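Local coordinates for protein nucleoporin nup120 (Schizosaccharomyces pombe, PDB 4GQ2) that serves as a structural constituent of the nuclear pore complex, whose nucleoporins can also act as docking partners for transiently associated nuclear transport factors, at residues A[583-588]-A[627-632]; A[640-646]-A[710-715]. One frame throughout, in Å; residues are numbered along the deposited sequence.

Interaction 1 of 2, residues A[583-588]-A[627-632]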
ATOM      1  N   SER A 583      19.144 -18.989  -7.057  1.00 40.56           N
ATOM      2  CA  SER A 583      19.265 -20.073  -6.097  1.00 43.35           C
ATOM      3  C   SER A 583      19.930 -19.632  -4.803  1.00 41.31           C
ATOM      4  O   SER A 583      19.644 -20.181  -3.743  1.00 46.66           O
ATOM      5  CB  SER A 583      19.971 -21.284  -6.712  1.00 50.63           C
ATOM      6  OG  SER A 583      21.288 -20.966  -7.089  1.00 67.93           O
ATOM      7  N   LEU A 584      20.800 -18.630  -4.891  1.00 42.48           N
ATOM      8  CA  LEU A 584      21.371 -18.000  -3.697  1.00 44.33           C
ATOM      9  C   LEU A 584      20.292 -17.251  -2.918  1.00 49.82           C
ATOM     10  O   LEU A 584      20.189 -17.393  -1.695  1.00 45.91           O
ATOM     11  CB  LEU A 584      22.502 -17.047  -4.078  1.00 44.39           C
ATOM     12  CG  LEU A 584      23.315 -16.336  -2.995  1.00 44.01           C
ATOM     13  CD1 LEU A 584      23.873 -17.312  -1.978  1.00 37.98           C
ATOM     14  CD2 LEU A 584      24.458 -15.574  -3.653  1.00 50.18           C
ATOM     15  N   HIS A 585      19.483 -16.463  -3.627  1.00 42.76           N
ATOM     16  CA  HIS A 585      18.349 -15.778  -2.997  1.00 45.34           C
ATOM     17  C   HIS A 585      17.488 -16.739  -2.218  1.00 46.45           C
ATOM     18  O   HIS A 585      17.087 -16.452  -1.084  1.00 39.97           O
ATOM     19  CB  HIS A 585      17.511 -15.039  -4.027  1.00 38.45           C
ATOM     20  CG  HIS A 585      16.686 -13.925  -3.441  1.00 42.65           C
ATOM     21  ND1 HIS A 585      15.563 -14.150  -2.730  1.00 41.02           N
ATOM     22  CD2 HIS A 585      16.868 -12.545  -3.463  1.00 42.18           C
ATOM     23  CE1 HIS A 585      15.046 -12.976  -2.327  1.00 39.80           C
ATOM     24  NE2 HIS A 585      15.846 -11.993  -2.773  1.00 43.78           N
ATOM     25  N   SER A 586      17.239 -17.908  -2.802  1.00 38.36           N
ATOM     26  CA  SER A 586      16.331 -18.891  -2.208  1.00 46.23           C
ATOM     27  C   SER A 586      16.899 -19.592  -0.969  1.00 43.46           C
ATOM     28  O   SER A 586      16.221 -20.413  -0.358  1.00 51.33           O
ATOM     29  CB  SER A 586      15.926 -19.925  -3.256  1.00 44.44           C
ATOM     30  OG  SER A 586      16.981 -20.847  -3.464  1.00 53.93           O
ATOM     31  N   CYS A 587      18.141 -19.276  -0.610  1.00 44.76           N
ATOM     32  CA  CYS A 587      18.740 -19.749   0.646  1.00 45.62           C
ATOM     33  C   CYS A 587      18.243 -18.969   1.867  1.00 51.18           C
ATOM     34  O   CYS A 587      18.464 -19.384   3.010  1.00 49.67           O
ATOM     35  CB  CYS A 587      20.266 -19.645   0.581  1.00 45.47           C
ATOM     36  SG  CYS A 587      21.037 -20.697  -0.667  1.00 52.18           S
ATOM     37  N   MET A 588      17.584 -17.840   1.615  1.00 52.56           N
ATOM     38  CA  MET A 588      17.159 -16.919   2.659  1.00 48.22           C
ATOM     39  C   MET A 588      15.696 -17.126   3.012  1.00 50.51           C
ATOM     40  O   MET A 588      14.840 -17.152   2.123  1.00 51.21           O
ATOM     41  CB  MET A 588      17.353 -15.464   2.206  1.00 44.27           C
ATOM     42  CG  MET A 588      18.677 -15.168   1.531  1.00 39.54           C
ATOM     43  SD  MET A 588      20.111 -15.607   2.530  1.00 49.05           S
ATOM     44  CE  MET A 588      21.418 -15.214   1.368  1.00 47.00           C
ATOM     45  N   ASN A 627      24.027 -18.042   6.299  1.00 57.14           N
ATOM     46  CA  ASN A 627      22.869 -18.657   5.665  1.00 60.39           C
ATOM     47  C   ASN A 627      23.223 -19.594   4.519  1.00 64.47           C
ATOM     48  O   ASN A 627      22.379 -20.361   4.057  1.00 70.59           O
ATOM     49  CB  ASN A 627      21.891 -17.575   5.193  1.00 60.80           C
ATOM     50  CG  ASN A 627      21.276 -16.803   6.347  1.00 65.84           C
ATOM     51  OD1 ASN A 627      20.424 -17.321   7.074  1.00 68.91           O
ATOM     52  ND2 ASN A 627      21.706 -15.557   6.522  1.00 55.30           N
ATOM     53  N   VAL A 628      24.475 -19.539   4.072  1.00 66.73           N
ATOM     54  CA  VAL A 628      24.905 -20.318   2.912  1.00 60.62           C
ATOM     55  C   VAL A 628      25.979 -21.349   3.269  1.00 64.36           C
ATOM     56  O   VAL A 628      27.034 -21.019   3.822  1.00 66.33           O
ATOM     57  CB  VAL A 628      25.372 -19.417   1.744  1.00 58.10           C
ATOM     58  CG1 VAL A 628      25.539 -20.231   0.476  1.00 55.17           C
ATOM     59  CG2 VAL A 628      24.371 -18.298   1.493  1.00 61.84           C
ATOM     60  N   ASP A 629      25.661 -22.598   2.940  1.00 59.77           N
ATOM     61  CA  ASP A 629      26.496 -23.785   3.126  1.00 56.29           C
ATOM     62  C   ASP A 629      27.869 -23.665   2.422  1.00 65.59           C
ATOM     63  O   ASP A 629      27.933 -23.264   1.255  1.00 79.76           O
ATOM     64  CB  ASP A 629      25.687 -24.969   2.567  1.00 60.27           C
ATOM     65  CG  ASP A 629      26.364 -26.313   2.742  1.00 56.43           C
ATOM     66  OD1 ASP A 629      27.601 -26.416   2.598  1.00 61.01           O
ATOM     67  OD2 ASP A 629      25.628 -27.290   3.000  1.00 56.79           O
ATOM     68  N   PRO A 630      28.968 -23.995   3.138  1.00 65.56           N
ATOM     69  CA  PRO A 630      30.352 -24.034   2.629  1.00 59.65           C
ATOM     70  C   PRO A 630      30.554 -24.735   1.276  1.00 57.62           C
ATOM     71  O   PRO A 630      31.293 -24.221   0.430  1.00 59.14           O
ATOM     72  CB  PRO A 630      31.120 -24.789   3.724  1.00 63.33           C
ATOM     73  CG  PRO A 630      30.205 -24.881   4.907  1.00 62.05           C
ATOM     74  CD  PRO A 630      28.940 -24.131   4.604  1.00 72.26           C
ATOM     75  N   ASP A 631      29.928 -25.896   1.079  1.00 54.46           N
ATOM     76  CA  ASP A 631      29.969 -26.579  -0.223  1.00 62.27           C
ATOM     77  C   ASP A 631      29.314 -25.734  -1.314  1.00 58.60           C
ATOM     78  O   ASP A 631      29.835 -25.638  -2.429  1.00 51.74           O
ATOM     79  CB  ASP A 631      29.294 -27.954  -0.162  1.00 68.99           C
ATOM     80  CG  ASP A 631      29.239 -28.645  -1.525  1.00 67.78           C
ATOM     81  OD1 ASP A 631      30.255 -29.246  -1.935  1.00 59.33           O
ATOM     82  OD2 ASP A 631      28.175 -28.589  -2.184  1.00 66.00           O
ATOM     83  N   TYR A 632      28.179 -25.121  -0.982  1.00 56.63           N
ATOM     84  CA  TYR A 632      27.430 -24.317  -1.945  1.00 52.88           C
ATOM     85  C   TYR A 632      28.177 -23.040  -2.346  1.00 49.62           C
ATOM     86  O   TYR A 632      28.060 -22.574  -3.483  1.00 56.50           O
ATOM     87  CB  TYR A 632      26.025 -24.002  -1.421  1.00 55.53           C
ATOM     88  CG  TYR A 632      25.147 -23.314  -2.441  1.00 56.22           C
ATOM     89  CD1 TYR A 632      24.628 -24.016  -3.528  1.00 61.33           C
ATOM     90  CD2 TYR A 632      24.848 -21.957  -2.328  1.00 64.29           C
ATOM     91  CE1 TYR A 632      23.829 -23.386  -4.470  1.00 78.47           C
ATOM     92  CE2 TYR A 632      24.047 -21.317  -3.262  1.00 62.87           C
ATOM     93  CZ  TYR A 632      23.543 -22.037  -4.325  1.00 77.35           C
ATOM     94  OH  TYR A 632      22.755 -21.406  -5.250  1.00 90.67           O
TER
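Ser-583 opens the contact with its hydroxyl, which lies in the plane of the Tyr-632 ring beyond the phenol oxygen; OG and Tyr-632 OH are modelled 2.4 Å apart, too short to be taken at face value, so the hydrogen bond between the two hydroxyls is doubtful in detail. The same OG also bonds to Asp-579 O, one turn back in the helix. Leu-584 sends CD1 across the valine at about a right angle, 3.6 Å from Val-628 CG2, and the same methyl lies at the edge of the tyrosine ring, 4.2 Å from Tyr-632 CE2. Phe-698 and Leu-699 of helix 672-703 also touch this leucine. Cys-587 follows the end of the helix; with SG anti to its carbonyl carbon (chi1 -64°), the sulfur approaches the Tyr-632 ring obliquely, 4.7 Å from the centroid and 38° off the normal. Met-588 bends at chi2 (-56°), which carries SD to 3.8 Å from Asn-627 CB, while the asparagine amide turns to His-623 O. On the tyrosine's own segment, Asp-629 OD1 accepts from Asp-631 N at 2.8 Å, a bond that caps the first turn of helix 630-641. A helix C-terminus packed beside the capped N-terminus of another, with a Cys sulfur-aromatic contact between them, is how this corner of the alpha-helical domain of Nup120 is built.

Interaction 2 of 2, residues A[640-646]-A[710-715]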
ATOM      1  N   LEU A 640      31.617 -20.225 -11.395  1.00 47.95           N
ATOM      2  CA  LEU A 640      31.864 -18.857 -11.870  1.00 45.33           C
ATOM      3  C   LEU A 640      33.227 -18.702 -12.544  1.00 54.53           C
ATOM      4  O   LEU A 640      33.353 -18.005 -13.557  1.00 57.02           O
ATOM      5  CB  LEU A 640      31.702 -17.835 -10.750  1.00 52.38           C
ATOM      6  CG  LEU A 640      30.266 -17.452 -10.371  1.00 52.10           C
ATOM      7  CD1 LEU A 640      30.275 -16.679  -9.059  1.00 40.96           C
ATOM      8  CD2 LEU A 640      29.562 -16.673 -11.485  1.00 41.23           C
ATOM      9  N   VAL A 641      34.236 -19.365 -11.986  1.00 53.51           N
ATOM     10  CA  VAL A 641      35.588 -19.371 -12.558  1.00 57.57           C
ATOM     11  C   VAL A 641      35.630 -20.041 -13.939  1.00 60.51           C
ATOM     12  O   VAL A 641      36.436 -19.668 -14.794  1.00 67.50           O
ATOM     13  CB  VAL A 641      36.590 -20.041 -11.590  1.00 56.63           C
ATOM     14  CG1 VAL A 641      37.907 -20.373 -12.279  1.00 50.82           C
ATOM     15  CG2 VAL A 641      36.829 -19.144 -10.385  1.00 50.21           C
ATOM     16  N   SER A 642      34.747 -21.010 -14.158  1.00 56.74           N
ATOM     17  CA  SER A 642      34.729 -21.770 -15.403  1.00 52.34           C
ATOM     18  C   SER A 642      34.189 -20.961 -16.578  1.00 53.11           C
ATOM     19  O   SER A 642      34.260 -21.399 -17.722  1.00 49.44           O
ATOM     20  CB  SER A 642      33.882 -23.029 -15.240  1.00 60.39           C
ATOM     21  OG  SER A 642      32.542 -22.779 -15.631  1.00 67.77           O
ATOM     22  N   LEU A 643      33.630 -19.792 -16.293  1.00 56.88           N
ATOM     23  CA  LEU A 643      32.994 -18.993 -17.332  1.00 55.70           C
ATOM     24  C   LEU A 643      33.979 -18.004 -17.948  1.00 62.55           C
ATOM     25  O   LEU A 643      34.782 -17.392 -17.244  1.00 61.07           O
ATOM     26  CB  LEU A 643      31.749 -18.279 -16.787  1.00 50.49           C
ATOM     27  CG  LEU A 643      30.631 -19.187 -16.237  1.00 54.47           C
ATOM     28  CD1 LEU A 643      29.691 -18.426 -15.316  1.00 51.86           C
ATOM     29  CD2 LEU A 643      29.844 -19.872 -17.345  1.00 50.60           C
ATOM     30  N   GLU A 644      33.933 -17.878 -19.271  1.00 58.52           N
ATOM     31  CA  GLU A 644      34.730 -16.880 -19.975  1.00 69.08           C
ATOM     32  C   GLU A 644      34.067 -15.508 -19.837  1.00 73.72           C
ATOM     33  O   GLU A 644      33.032 -15.237 -20.453  1.00 75.43           O
ATOM     34  CB  GLU A 644      34.939 -17.262 -21.451  1.00 79.02           C
ATOM     35  CG  GLU A 644      33.852 -18.144 -22.063  1.00 85.57           C
ATOM     36  CD  GLU A 644      34.190 -19.632 -22.009  1.00 93.08           C
ATOM     37  OE1 GLU A 644      35.023 -20.080 -22.830  1.00 78.38           O
ATOM     38  OE2 GLU A 644      33.616 -20.356 -21.158  1.00 71.61           O
ATOM     39  N   ASN A 645      34.666 -14.665 -19.001  1.00 63.47           N
ATOM     40  CA  ASN A 645      34.152 -13.323 -18.696  1.00 70.11           C
ATOM     41  C   ASN A 645      32.712 -13.275 -18.139  1.00 68.46           C
ATOM     42  O   ASN A 645      31.800 -12.760 -18.793  1.00 61.82           O
ATOM     43  CB  ASN A 645      34.315 -12.388 -19.906  1.00 79.71           C
ATOM     44  CG  ASN A 645      34.614 -10.953 -19.501  1.00 83.85           C
ATOM     45  OD1 ASN A 645      34.359 -10.540 -18.362  1.00 67.29           O
ATOM     46  ND2 ASN A 645      35.164 -10.183 -20.434  1.00 73.00           N
ATOM     47  N   PRO A 646      32.511 -13.784 -16.907  1.00 59.21           N
ATOM     48  CA  PRO A 646      31.175 -13.787 -16.301  1.00 50.88           C
ATOM     49  C   PRO A 646      30.623 -12.385 -16.039  1.00 61.97           C
ATOM     50  O   PRO A 646      29.425 -12.159 -16.225  1.00 58.30           O
ATOM     51  CB  PRO A 646      31.372 -14.516 -14.966  1.00 54.65           C
ATOM     52  CG  PRO A 646      32.791 -14.972 -14.926  1.00 66.26           C
ATOM     53  CD  PRO A 646      33.556 -14.214 -15.962  1.00 57.75           C
ATOM     54  N   GLU A 710      41.625 -15.873  -8.879  1.00 51.22           N
ATOM     55  CA  GLU A 710      41.109 -15.895 -10.251  1.00 58.77           C
ATOM     56  C   GLU A 710      39.639 -15.492 -10.327  1.00 59.81           C
ATOM     57  O   GLU A 710      39.223 -14.834 -11.287  1.00 60.81           O
ATOM     58  CB  GLU A 710      41.362 -17.246 -10.946  1.00 60.84           C
ATOM     59  CG  GLU A 710      40.468 -17.486 -12.166  1.00 85.51           C
ATOM     60  CD  GLU A 710      41.193 -18.046 -13.381  1.00 89.02           C
ATOM     61  OE1 GLU A 710      40.864 -19.178 -13.797  1.00 93.34           O
ATOM     62  OE2 GLU A 710      42.074 -17.351 -13.935  1.00 83.68           O
ATOM     63  N   LEU A 711      38.859 -15.891  -9.322  1.00 61.37           N
ATOM     64  CA  LEU A 711      37.454 -15.500  -9.244  1.00 59.41           C
ATOM     65  C   LEU A 711      37.359 -13.993  -9.159  1.00 55.30           C
ATOM     66  O   LEU A 711      36.691 -13.357  -9.977  1.00 54.39           O
ATOM     67  CB  LEU A 711      36.760 -16.120  -8.025  1.00 68.81           C
ATOM     68  CG  LEU A 711      35.347 -15.609  -7.701  1.00 56.79           C
ATOM     69  CD1 LEU A 711      34.392 -15.829  -8.861  1.00 48.76           C
ATOM     70  CD2 LEU A 711      34.816 -16.272  -6.443  1.00 57.61           C
ATOM     71  N   GLN A 712      38.044 -13.431  -8.168  1.00 55.32           N
ATOM     72  CA  GLN A 712      37.947 -12.009  -7.912  1.00 53.46           C
ATOM     73  C   GLN A 712      38.604 -11.177  -9.008  1.00 54.61           C
ATOM     74  O   GLN A 712      38.155 -10.063  -9.298  1.00 55.66           O
ATOM     75  CB  GLN A 712      38.473 -11.658  -6.530  1.00 50.89           C
ATOM     76  CG  GLN A 712      37.657 -10.537  -5.907  1.00 55.80           C
ATOM     77  CD  GLN A 712      37.630 -10.576  -4.399  1.00 53.43           C
ATOM     78  OE1 GLN A 712      37.733 -11.640  -3.780  1.00 45.08           O
ATOM     79  NE2 GLN A 712      37.487  -9.406  -3.793  1.00 71.72           N
ATOM     80  N   SER A 713      39.631 -11.744  -9.639  1.00 51.61           N
ATOM     81  CA  SER A 713      40.283 -11.132 -10.800  1.00 54.13           C
ATOM     82  C   SER A 713      39.293 -10.977 -11.948  1.00 50.53           C
ATOM     83  O   SER A 713      39.286  -9.959 -12.648  1.00 53.69           O
ATOM     84  CB  SER A 713      41.482 -11.971 -11.247  1.00 59.88           C
ATOM     85  OG  SER A 713      41.946 -11.566 -12.517  1.00 60.32           O
ATOM     86  N   LYS A 714      38.455 -11.993 -12.122  1.00 51.79           N
ATOM     87  CA  LYS A 714      37.391 -11.977 -13.118  1.00 52.21           C
ATOM     88  C   LYS A 714      36.292 -10.936 -12.828  1.00 50.52           C
ATOM     89  O   LYS A 714      35.494 -10.614 -13.713  1.00 46.53           O
ATOM     90  CB  LYS A 714      36.791 -13.378 -13.256  1.00 59.01           C
ATOM     91  CG  LYS A 714      37.503 -14.254 -14.267  1.00 53.50           C
ATOM     92  CD  LYS A 714      36.912 -15.657 -14.303  1.00 62.18           C
ATOM     93  CE  LYS A 714      36.862 -16.207 -15.722  1.00 60.69           C
ATOM     94  NZ  LYS A 714      38.200 -16.398 -16.347  1.00 76.94           N
ATOM     95  N   PHE A 715      36.266 -10.405 -11.606  1.00 49.24           N
ATOM     96  CA  PHE A 715      35.278  -9.392 -11.223  1.00 49.54           C
ATOM     97  C   PHE A 715      35.890  -8.066 -10.770  1.00 59.92           C
ATOM     98  O   PHE A 715      35.220  -7.283 -10.098  1.00 56.57           O
ATOM     99  CB  PHE A 715      34.336  -9.943 -10.142  1.00 54.67           C
ATOM    100  CG  PHE A 715      33.270 -10.852 -10.680  1.00 51.18           C
ATOM    101  CD1 PHE A 715      33.504 -12.216 -10.823  1.00 45.09           C
ATOM    102  CD2 PHE A 715      32.033 -10.340 -11.062  1.00 45.29           C
ATOM    103  CE1 PHE A 715      32.525 -13.051 -11.339  1.00 38.36           C
ATOM    104  CE2 PHE A 715      31.047 -11.174 -11.568  1.00 39.76           C
ATOM    105  CZ  PHE A 715      31.293 -12.529 -11.705  1.00 34.52           C
TER
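Val-641 and Leu-711 meet where the two backbones come nearest, and apolar side chains meet around them. The valine puts one methyl on each of two neighbours: CG2 rests 3.8 Å from Leu-711 CB, and CG1 lies against the bent Glu-710 chain, 3.9 Å from Glu-710 CG. Leu-711 in turn directs its CD1 methyl to Leu-640 CB, 3.9 Å away, and Ile-703 of helix 672-703 touches both leucines. Farther along, the Phe-715 ring swings toward the proline because its CG stands anti to the carbonyl carbon (chi1 -78°); CZ comes within 3.8 Å of Pro-646 CB, the two side chains crossing obliquely. Met-647 and Ile-650 of helix 646-658 also touch the phenylalanine. The contact thus joins the end of helix 630-641, the turn into helix 646-658 and the short helix 709-713, within the Nup120 helical domain, with Asn-645 at the N-cap position just before Pro-646.

The remaining contacts mix polar and aliphatic groups. Lys-714 reaches over the 641-646 turn; its CD lies 4.0 Å from Pro-646 CD, the lysine and proline crossing at about a right angle. No hydrogen bond links the segments; the end of the lysine lies near the carbonyls of Val-641 and Leu-643, but its exact placing is doubtful. Replacing Lys-714 with an alanine would probably uncover the flank of Pro-646 and take the amino group away from the carbonyls of the turn. Glu-710 OE1 lies 3.5 Å from Val-641 CG1, a carboxylate oxygen against a methyl.

In the fold
Followed from the N terminus, the chain passes the beta-propeller strands before helix 571-585, whose end enters interaction 1. Helices 590-605 and 612-624 then form an excursion that closes when 627-632 returns to 583-588. Helix 630-641 starts in that contact and delivers its other end to interaction 2, where a longer excursion through helices 646-658 and 672-703 closes at 710-715. The two loops are in series, neither nested nor crossed. Their centres lie 19 Å apart and their nearest atoms about 8 Å, without touching. Helix 630-641 is the physical link, and helix 672-703 packs against both contacts, joining helices 571-585 and 709-713 to one helical body.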